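Local coordinates for protein STING-associated CdnE c-di-GMP synthase (Flavobacteriaceae, PDB 6WT8) that probably synthesises the second messenger cyclic di-GMP as a CD-NTase of a bacterial CBASS defence system, in which the product signals to a STING receptor, at residues A[71-76]-A[167-172]; A[106-111]-A[217-222]; A[159-164]-A[197-202]; A[176-179]-A[183-186]. All coordinates share one frame; numbering follows the deposited sequence.

Interaction 1 of 4, residues A[71-76]-A[167-172]; sequences NKVEAH and LVLSST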
# COMPACT_ATOMS: atom_id res chain seq x y z
N ASN A 71 -1.75 -18.28 -0.32
CA ASN A 71 -2.78 -19.18 0.22
C ASN A 71 -2.23 -20.59 0.48
O ASN A 71 -2.61 -21.25 1.47
CB ASN A 71 -3.98 -19.30 -0.74
CG ASN A 71 -4.83 -18.03 -0.78
OD1 ASN A 71 -4.73 -17.16 0.07
ND2 ASN A 71 -5.69 -17.93 -1.81
N LYS A 72 -1.38 -21.10 -0.42
CA LYS A 72 -0.78 -22.42 -0.22
C LYS A 72 0.09 -22.42 1.04
O LYS A 72 0.04 -23.38 1.84
CB LYS A 72 0.04 -22.85 -1.43
CG LYS A 72 -0.87 -23.06 -2.61
CD LYS A 72 -0.15 -23.68 -3.75
CE LYS A 72 -1.16 -24.01 -4.87
NZ LYS A 72 -0.53 -24.86 -5.96
N VAL A 73 0.90 -21.37 1.23
CA VAL A 73 1.70 -21.26 2.47
C VAL A 73 0.79 -21.24 3.69
O VAL A 73 1.07 -21.91 4.72
CB VAL A 73 2.59 -20.01 2.41
CG1 VAL A 73 3.38 -19.83 3.69
CG2 VAL A 73 3.57 -20.14 1.25
N GLU A 74 -0.27 -20.41 3.65
CA GLU A 74 -1.20 -20.32 4.78
C GLU A 74 -1.74 -21.69 5.17
O GLU A 74 -1.85 -21.98 6.37
CB GLU A 74 -2.37 -19.38 4.41
CG GLU A 74 -3.35 -19.31 5.57
CD GLU A 74 -4.53 -18.36 5.34
OE1 GLU A 74 -4.34 -17.25 4.84
OE2 GLU A 74 -5.67 -18.74 5.73
N ALA A 75 -2.08 -22.54 4.19
CA ALA A 75 -2.67 -23.83 4.55
C ALA A 75 -1.71 -24.65 5.41
O ALA A 75 -2.11 -25.30 6.38
CB ALA A 75 -3.03 -24.63 3.30
N HIS A 76 -0.41 -24.61 5.09
CA HIS A 76 0.56 -25.34 5.91
C HIS A 76 0.67 -24.75 7.32
O HIS A 76 0.71 -25.48 8.33
CB HIS A 76 1.93 -25.32 5.23
CG HIS A 76 1.99 -26.12 3.98
ND1 HIS A 76 1.93 -27.50 4.00
CD2 HIS A 76 2.05 -25.75 2.68
CE1 HIS A 76 1.95 -27.95 2.75
NE2 HIS A 76 2.01 -26.92 1.93
N LEU A 167 10.29 -24.37 11.06
CA LEU A 167 10.36 -25.82 10.95
C LEU A 167 9.36 -26.36 9.94
O LEU A 167 9.72 -27.21 9.10
CB LEU A 167 10.11 -26.46 12.34
CG LEU A 167 11.23 -26.12 13.31
CD1 LEU A 167 10.76 -26.54 14.75
CD2 LEU A 167 12.53 -26.81 13.01
N VAL A 168 8.10 -25.91 10.02
CA VAL A 168 7.08 -26.41 9.09
C VAL A 168 7.42 -26.03 7.66
O VAL A 168 7.35 -26.85 6.74
CB VAL A 168 5.72 -25.85 9.50
CG1 VAL A 168 4.69 -26.09 8.38
CG2 VAL A 168 5.30 -26.52 10.74
N LEU A 169 7.83 -24.76 7.46
CA LEU A 169 8.07 -24.33 6.09
C LEU A 169 9.31 -25.00 5.51
O LEU A 169 9.34 -25.36 4.33
CB LEU A 169 8.17 -22.79 6.05
CG LEU A 169 6.84 -22.10 6.39
CD1 LEU A 169 7.08 -20.60 6.66
CD2 LEU A 169 5.77 -22.29 5.28
N SER A 170 10.35 -25.18 6.34
CA SER A 170 11.56 -25.82 5.83
C SER A 170 11.32 -27.28 5.50
O SER A 170 12.07 -27.84 4.70
CB SER A 170 12.68 -25.73 6.87
OG SER A 170 13.06 -24.39 7.04
N SER A 171 10.38 -27.93 6.18
CA SER A 171 10.09 -29.32 5.87
C SER A 171 9.19 -29.47 4.66
O SER A 171 9.11 -30.57 4.10
CB SER A 171 9.47 -30.01 7.09
OG SER A 171 8.16 -29.59 7.34
N THR A 172 8.55 -28.40 4.20
CA THR A 172 7.59 -28.38 3.10
C THR A 172 8.21 -27.87 1.81
O THR A 172 7.99 -28.45 0.74
CB THR A 172 6.39 -27.49 3.45
OG1 THR A 172 5.76 -27.97 4.64
CG2 THR A 172 5.38 -27.44 2.30
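Two helices that lie on one face of the central sheet and meet at a steep angle, 60-81 and 154-172, come together here through His76 and Thr172 at the surface and Val73 and Leu169 beneath. The short segment axes pass 10.7 Å apart at an angle of 119°. The Thr172 methyl lies over one face of the His76 imidazole as a CH-pi contact, its CG2 3.5 Å from the ring centroid and nearer the NE2-CE1 rim. With CG2 anti to the Thr172 backbone N and OG1 beside it (chi1 -59°), the methyl is offered to the ring while the hydroxyl is kept for its own helix: OG1 donates to Val168 O at 2.9 Å. Ser171 OG reaches the same carbonyl from the opposite face of its plane, giving that oxygen two hydroxyl donors. Deeper in, Val73 CG1 meets Leu169 CD2 at 3.8 Å, the two side chains crossing nearly at right angles. Branched apolar residues suit this layer, where Val188 and Leu107 also touch Val73. Such helix pairing is consistent with the mixed sheet flanked by helices of the nucleotidyltransferase fold expected of a CD-NTase.

Interaction 2 of 4, residues A[106-111]-A[217-222]; sequences DLVQIT and KGIQIY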
# COMPACT_ATOMS: atom_id res chain seq x y z
N ASP A 106 2.50 -10.04 1.17
CA ASP A 106 3.10 -10.74 2.32
C ASP A 106 2.00 -11.47 3.08
O ASP A 106 0.87 -10.95 3.23
CB ASP A 106 3.70 -9.77 3.36
CG ASP A 106 4.85 -8.96 2.89
OD1 ASP A 106 5.57 -9.34 1.97
OD2 ASP A 106 5.08 -7.89 3.52
N LEU A 107 2.33 -12.66 3.60
CA LEU A 107 1.41 -13.34 4.50
C LEU A 107 1.70 -12.89 5.94
O LEU A 107 2.87 -12.88 6.36
CB LEU A 107 1.60 -14.85 4.37
CG LEU A 107 0.70 -15.71 5.30
CD1 LEU A 107 0.49 -17.06 4.66
CD2 LEU A 107 1.36 -15.93 6.69
N VAL A 108 0.66 -12.50 6.68
CA VAL A 108 0.83 -12.07 8.07
C VAL A 108 0.12 -13.08 8.95
O VAL A 108 -1.08 -13.34 8.76
CB VAL A 108 0.25 -10.66 8.29
CG1 VAL A 108 0.67 -10.16 9.67
CG2 VAL A 108 0.79 -9.72 7.26
N GLN A 109 0.81 -13.63 9.94
CA GLN A 109 0.17 -14.47 10.94
C GLN A 109 0.25 -13.76 12.28
O GLN A 109 1.30 -13.24 12.65
CB GLN A 109 0.77 -15.86 10.97
CG GLN A 109 2.22 -15.90 11.37
CD GLN A 109 2.78 -17.32 11.30
OE1 GLN A 109 2.05 -18.33 11.21
NE2 GLN A 109 4.10 -17.40 11.38
N ILE A 110 -0.90 -13.58 12.94
CA ILE A 110 -1.02 -12.68 14.08
C ILE A 110 -1.52 -13.51 15.25
O ILE A 110 -2.61 -14.09 15.19
CB ILE A 110 -2.01 -11.55 13.74
CG1 ILE A 110 -1.66 -10.90 12.39
CG2 ILE A 110 -1.96 -10.54 14.86
CD1 ILE A 110 -2.83 -10.05 11.77
N THR A 111 -0.75 -13.56 16.34
CA THR A 111 -1.23 -14.29 17.50
C THR A 111 -2.55 -13.69 17.99
O THR A 111 -2.74 -12.47 17.93
CB THR A 111 -0.18 -14.26 18.60
OG1 THR A 111 0.21 -12.90 18.89
CG2 THR A 111 1.00 -15.10 18.17
N LYS A 217 -7.43 -2.48 13.00
CA LYS A 217 -6.55 -3.24 13.89
C LYS A 217 -5.10 -3.11 13.44
O LYS A 217 -4.80 -3.20 12.25
CB LYS A 217 -6.95 -4.71 13.90
CG LYS A 217 -8.30 -4.98 14.48
CD LYS A 217 -8.59 -6.47 14.61
CE LYS A 217 -7.67 -7.07 15.63
NZ LYS A 217 -8.20 -7.43 16.97
N GLY A 218 -4.20 -2.87 14.41
CA GLY A 218 -2.79 -2.72 14.12
C GLY A 218 -2.04 -4.02 14.37
O GLY A 218 -2.57 -4.96 14.99
N ILE A 219 -0.83 -4.07 13.82
CA ILE A 219 0.05 -5.18 14.16
C ILE A 219 1.37 -4.65 14.69
O ILE A 219 1.85 -3.57 14.33
CB ILE A 219 0.29 -6.13 12.98
CG1 ILE A 219 0.93 -5.41 11.76
CG2 ILE A 219 -1.04 -6.84 12.58
CD1 ILE A 219 1.28 -6.37 10.63
N GLN A 220 1.99 -5.47 15.54
CA GLN A 220 3.36 -5.25 16.02
C GLN A 220 4.14 -6.49 15.64
O GLN A 220 3.91 -7.57 16.19
CB GLN A 220 3.40 -4.98 17.54
CG GLN A 220 2.75 -3.64 17.90
CD GLN A 220 3.00 -3.21 19.31
OE1 GLN A 220 2.09 -3.31 20.15
NE2 GLN A 220 4.23 -2.74 19.62
N ILE A 221 5.03 -6.32 14.68
CA ILE A 221 5.75 -7.44 14.08
C ILE A 221 6.87 -7.92 15.00
O ILE A 221 7.66 -7.12 15.52
CB ILE A 221 6.31 -6.99 12.72
CG1 ILE A 221 5.11 -6.79 11.79
CG2 ILE A 221 7.21 -8.05 12.09
CD1 ILE A 221 5.48 -6.09 10.44
N TYR A 222 7.00 -9.25 15.13
CA TYR A 222 8.06 -9.85 15.94
C TYR A 222 9.40 -9.89 15.21
O TYR A 222 9.48 -10.37 14.08
CB TYR A 222 7.65 -11.27 16.31
CG TYR A 222 8.70 -11.96 17.19
CD1 TYR A 222 8.95 -11.52 18.46
CD2 TYR A 222 9.43 -13.02 16.70
CE1 TYR A 222 9.91 -12.14 19.28
CE2 TYR A 222 10.38 -13.66 17.51
CZ TYR A 222 10.63 -13.18 18.78
OH TYR A 222 11.57 -13.82 19.59
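Ile219 holds CG1 between its backbone N and carbonyl carbon (chi1 59°), and from there its two branches diverge to reach two residues of strand 106-112. The extended CG1-CD1 arm runs to Val108, whose CG1 stands anti to its own backbone N (chi1 -170°); the side chains meet tip to tip, Val108 CG1 lying 4.0 Å from Ile219 CD1. The short branch turns to Ile110, crossed at about a right angle, with Ile219 CG2 3.8 Å from Ile110 CD1. A beta-branched residue with one long and one short arm suits a place where one side chain packs against two partners at once. The CA atoms of Ile110 and Ile219 are 7.6 Å apart, too far for adjacent strands, and the contact is purely apolar and buried. It spans strand 192-204, which separates the two segments in the sheet and pairs in parallel with 106-112 and antiparallel with 218-221. The small Ala200 of that strand touches Ile219, leaving the isoleucine room to lean across. Further along strand 192-204, Tyr202 forms a cation-pi contact with Lys217 and touches Ile110; strand 85-90 borders Val108 through Gln90, and helices 60-81 and 154-172 cover the other face at Leu107 and Gln109.

Interaction 3 of 4, residues A[159-164]-A[197-202]; sequences KYVRLK and VVTATY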
# COMPACT_ATOMS: atom_id res chain seq x y z
N LYS A 159 7.80 -15.92 19.65
CA LYS A 159 9.00 -16.70 19.35
C LYS A 159 8.64 -18.12 18.96
O LYS A 159 9.15 -18.66 17.98
CB LYS A 159 9.92 -16.66 20.58
CG LYS A 159 11.21 -17.39 20.34
CD LYS A 159 12.12 -17.19 21.55
CE LYS A 159 13.42 -17.96 21.29
NZ LYS A 159 14.30 -18.02 22.51
N TYR A 160 7.70 -18.73 19.68
CA TYR A 160 7.25 -20.08 19.36
C TYR A 160 6.68 -20.16 17.96
O TYR A 160 7.02 -21.08 17.19
CB TYR A 160 6.22 -20.49 20.41
CG TYR A 160 5.53 -21.77 20.13
CD1 TYR A 160 6.22 -22.98 20.07
CD2 TYR A 160 4.14 -21.78 19.96
CE1 TYR A 160 5.55 -24.14 19.82
CE2 TYR A 160 3.47 -22.94 19.72
CZ TYR A 160 4.16 -24.12 19.64
OH TYR A 160 3.48 -25.29 19.41
N VAL A 161 5.75 -19.25 17.63
CA VAL A 161 5.15 -19.29 16.29
C VAL A 161 6.20 -19.05 15.22
O VAL A 161 6.24 -19.76 14.19
CB VAL A 161 4.00 -18.27 16.21
CG1 VAL A 161 3.57 -18.07 14.77
CG2 VAL A 161 2.81 -18.78 17.03
N ARG A 162 7.13 -18.11 15.45
CA ARG A 162 8.21 -17.92 14.47
C ARG A 162 9.03 -19.19 14.25
O ARG A 162 9.28 -19.58 13.10
CB ARG A 162 9.10 -16.77 14.91
CG ARG A 162 10.46 -16.63 14.11
CD ARG A 162 10.22 -16.26 12.65
NE ARG A 162 11.48 -16.42 11.89
CZ ARG A 162 12.14 -15.46 11.23
NH1 ARG A 162 11.66 -14.22 11.19
NH2 ARG A 162 13.24 -15.77 10.57
N LEU A 163 9.46 -19.83 15.33
CA LEU A 163 10.33 -21.01 15.17
C LEU A 163 9.55 -22.20 14.63
O LEU A 163 10.07 -22.96 13.79
CB LEU A 163 11.02 -21.36 16.51
CG LEU A 163 11.97 -20.25 17.01
CD1 LEU A 163 12.54 -20.65 18.36
CD2 LEU A 163 13.11 -20.05 16.02
N LYS A 164 8.31 -22.37 15.08
CA LYS A 164 7.49 -23.46 14.57
C LYS A 164 7.25 -23.28 13.07
O LYS A 164 7.30 -24.26 12.30
CB LYS A 164 6.19 -23.50 15.34
CG LYS A 164 5.30 -24.69 15.04
CD LYS A 164 4.21 -24.63 16.12
CE LYS A 164 3.35 -25.89 16.16
NZ LYS A 164 4.13 -27.04 16.71
N VAL A 197 6.71 -14.32 5.07
CA VAL A 197 5.80 -14.67 6.16
C VAL A 197 6.19 -13.84 7.37
O VAL A 197 7.30 -13.98 7.88
CB VAL A 197 5.92 -16.18 6.47
CG1 VAL A 197 5.16 -16.54 7.70
CG2 VAL A 197 5.43 -17.01 5.26
N VAL A 198 5.27 -12.98 7.80
CA VAL A 198 5.45 -12.05 8.91
C VAL A 198 4.69 -12.59 10.10
O VAL A 198 3.55 -13.04 9.95
CB VAL A 198 4.92 -10.67 8.46
CG1 VAL A 198 5.08 -9.63 9.53
CG2 VAL A 198 5.68 -10.26 7.17
N THR A 199 5.31 -12.53 11.29
CA THR A 199 4.71 -12.97 12.54
C THR A 199 4.55 -11.74 13.43
O THR A 199 5.51 -10.99 13.62
CB THR A 199 5.58 -14.02 13.21
OG1 THR A 199 5.82 -15.09 12.27
CG2 THR A 199 4.96 -14.55 14.50
N ALA A 200 3.34 -11.55 13.96
CA ALA A 200 3.02 -10.33 14.67
C ALA A 200 1.98 -10.61 15.75
O ALA A 200 1.38 -11.68 15.80
CB ALA A 200 2.46 -9.31 13.69
N THR A 201 1.78 -9.63 16.62
CA THR A 201 0.60 -9.63 17.47
C THR A 201 -0.26 -8.41 17.14
O THR A 201 0.18 -7.49 16.45
CB THR A 201 1.03 -9.65 18.94
OG1 THR A 201 -0.13 -9.86 19.77
CG2 THR A 201 1.69 -8.34 19.33
N TYR A 202 -1.51 -8.41 17.60
CA TYR A 202 -2.36 -7.24 17.35
C TYR A 202 -2.06 -6.10 18.31
O TYR A 202 -1.64 -6.29 19.45
CB TYR A 202 -3.84 -7.59 17.53
CG TYR A 202 -4.45 -8.41 16.46
CD1 TYR A 202 -4.54 -7.93 15.18
CD2 TYR A 202 -4.93 -9.71 16.76
CE1 TYR A 202 -5.14 -8.67 14.15
CE2 TYR A 202 -5.51 -10.47 15.75
CZ TYR A 202 -5.62 -9.95 14.47
OH TYR A 202 -6.21 -10.68 13.42
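Apolar packing between Val161 and Thr199 is what joins the helix to the strand. Val161 CG1 lies 3.8 Å from Thr199 CG2, the side chains crossing obliquely, and Thr199 CG2 also approaches the helix backbone, 4.3 Å from Arg162 N. The CA atoms of Arg162 and Thr199 are 6.4 Å apart, and short, beta-branched side chains such as valine and threonine suffice to fill the space between helix and strand. Thr199 sets OG1 beside the backbone N (chi1 -54°), which leaves CG2 anti to that N and turned to the helix, with the hydroxyl kept for the sheet.

Hydrogen bonding satisfies the polar ends elsewhere. Thr199 OG1 is bound by Gln109 NE2 of the neighbouring strand, and that amide also binds Ser165 OG, one helical turn beyond Val161, so a single glutamine ties strand and helix together.

Charge is handled by Arg162, a buried arginine whose NE forms a salt bridge with Glu166 OE2 while NH2 bonds to Lys180 O and, weakly, to Ile178 O. These partners fix its guanidinium beside the hairpin turn.

Helix 154-172 thus lies on the middle strand, 192-204, of the sheet, with helix 60-81 beside it at His81 and strands 106-112 and 218-221 flanking that strand.

Interaction 4 of 4, residues A[176-179]-A[183-186]; sequences VDIE and SIYV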
# COMPACT_ATOMS: atom_id res chain seq x y z
N VAL A 176 13.91 -22.00 1.70
CA VAL A 176 13.32 -21.14 2.72
C VAL A 176 14.46 -20.42 3.43
O VAL A 176 15.38 -21.07 3.95
CB VAL A 176 12.52 -21.95 3.76
CG1 VAL A 176 11.95 -21.04 4.86
CG2 VAL A 176 11.43 -22.68 3.11
N ASP A 177 14.41 -19.08 3.45
CA ASP A 177 15.37 -18.25 4.19
C ASP A 177 14.80 -17.97 5.56
O ASP A 177 13.76 -17.30 5.70
CB ASP A 177 15.64 -16.94 3.45
CG ASP A 177 16.74 -16.11 4.12
OD1 ASP A 177 17.24 -16.48 5.20
OD2 ASP A 177 17.09 -15.06 3.54
N ILE A 178 15.44 -18.54 6.58
CA ILE A 178 15.02 -18.37 7.95
C ILE A 178 15.91 -17.39 8.70
O ILE A 178 15.71 -17.21 9.92
CB ILE A 178 14.94 -19.70 8.72
CG1 ILE A 178 16.36 -20.26 8.87
CG2 ILE A 178 13.98 -20.67 8.06
CD1 ILE A 178 16.53 -21.31 9.99
N GLU A 179 16.82 -16.71 8.01
CA GLU A 179 17.77 -15.85 8.70
C GLU A 179 17.37 -14.38 8.80
O GLU A 179 18.08 -13.62 9.46
CB GLU A 179 19.16 -15.96 8.04
CG GLU A 179 19.76 -17.35 8.20
CD GLU A 179 19.79 -17.79 9.67
OE1 GLU A 179 20.04 -16.93 10.54
OE2 GLU A 179 19.56 -18.99 9.97
N SER A 183 10.95 -11.55 8.87
CA SER A 183 10.07 -12.45 8.10
C SER A 183 10.83 -13.73 7.79
O SER A 183 12.06 -13.80 7.88
CB SER A 183 9.54 -11.80 6.79
OG SER A 183 10.66 -11.59 5.92
N ILE A 184 10.07 -14.73 7.34
CA ILE A 184 10.58 -15.95 6.73
C ILE A 184 10.30 -15.88 5.23
O ILE A 184 9.18 -15.58 4.84
CB ILE A 184 9.89 -17.19 7.34
CG1 ILE A 184 10.18 -17.30 8.85
CG2 ILE A 184 10.41 -18.49 6.63
CD1 ILE A 184 9.15 -18.24 9.54
N TYR A 185 11.29 -16.15 4.39
CA TYR A 185 11.10 -16.00 2.94
C TYR A 185 10.97 -17.39 2.32
O TYR A 185 11.87 -18.21 2.45
CB TYR A 185 12.29 -15.25 2.32
CG TYR A 185 12.00 -14.51 1.02
CD1 TYR A 185 10.77 -13.87 0.82
CD2 TYR A 185 12.95 -14.41 0.03
CE1 TYR A 185 10.50 -13.14 -0.35
CE2 TYR A 185 12.71 -13.70 -1.15
CZ TYR A 185 11.49 -13.07 -1.34
OH TYR A 185 11.23 -12.36 -2.51
N VAL A 186 9.83 -17.66 1.68
CA VAL A 186 9.50 -18.98 1.17
C VAL A 186 9.48 -18.96 -0.34
O VAL A 186 8.78 -18.13 -0.93
CB VAL A 186 8.14 -19.45 1.69
CG1 VAL A 186 7.85 -20.85 1.19
CG2 VAL A 186 8.14 -19.35 3.21
O HOH W 1 14.13 -15.16 7.19
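Val176 and Ile184 make the tightest side-chain contact of this pair of segments, with Val176 CG1 3.5 Å from Ile184 CG2, closer than ordinary van der Waals packing. In Ile184, CG1 lies beside the backbone N (chi1 -62°), leaving CG2 anti to it and facing Val176, and Ile178 CG2 lies farther off, 4.4 Å from the same Ile184 CG2. Beside them the backbones are bonded both ways: Asp177 N donates to Tyr185 O at 2.9 Å, and Tyr185 N returns to Asp177 O at 3.0 Å with a nearly straight N-H...O angle of 170°. Asp177 and Tyr185 are therefore the antiparallel hydrogen-bonded pair, and Val176 and Val186 the non-hydrogen-bonded pair, of a beta hairpin formed by strands 176-177 and 184-189. Valines on one face suit the apolar side beneath helix 154-172, while Asp177 and Tyr185 occupy the opposite, more polar face, their CB atoms 3.9 Å apart.

Toward the turn the strands part, and a water fills in: it donates to Asp177 O and to Ser183 O, each at 2.6 Å. After strand 176-177 the chain enters an Asx turn, which a short carboxylate such as Asp177 suits: Glu179 N donates to Asp177 OD1 at 2.9 Å, on the anti side of the carboxylate and 34° out of its plane. Farther out, Ser183 OG bonds to Asp196 OD1, Lys180 packs on Tyr185 as a cation-pi contact, and Lys224 NZ holds Ile178 O.

All four contacts share one sheet: interactions 1 and 3 involve the helices over one face, interaction 2 lies on the opposite face, and interaction 4 extends the sheet. Interactions 2 and 3 lie closest, their centres 8 Å apart, joined by probable backbone hydrogen bonds from Val198 N to Leu107 O (2.8 Å) and from Tyr222 N to Thr199 O (2.7 Å). Interaction 4 continues on from interaction 3, where Val197 N probably donates to Ile184 O at 2.8 Å. Interaction 1 rests on the others: Val73 CG1 touches Val197 CG2 at 3.8 Å, and Leu169 O lies 3.6 Å from Val176 CG2. Interactions 2 and 4 do not touch, their centres being 16 Å apart.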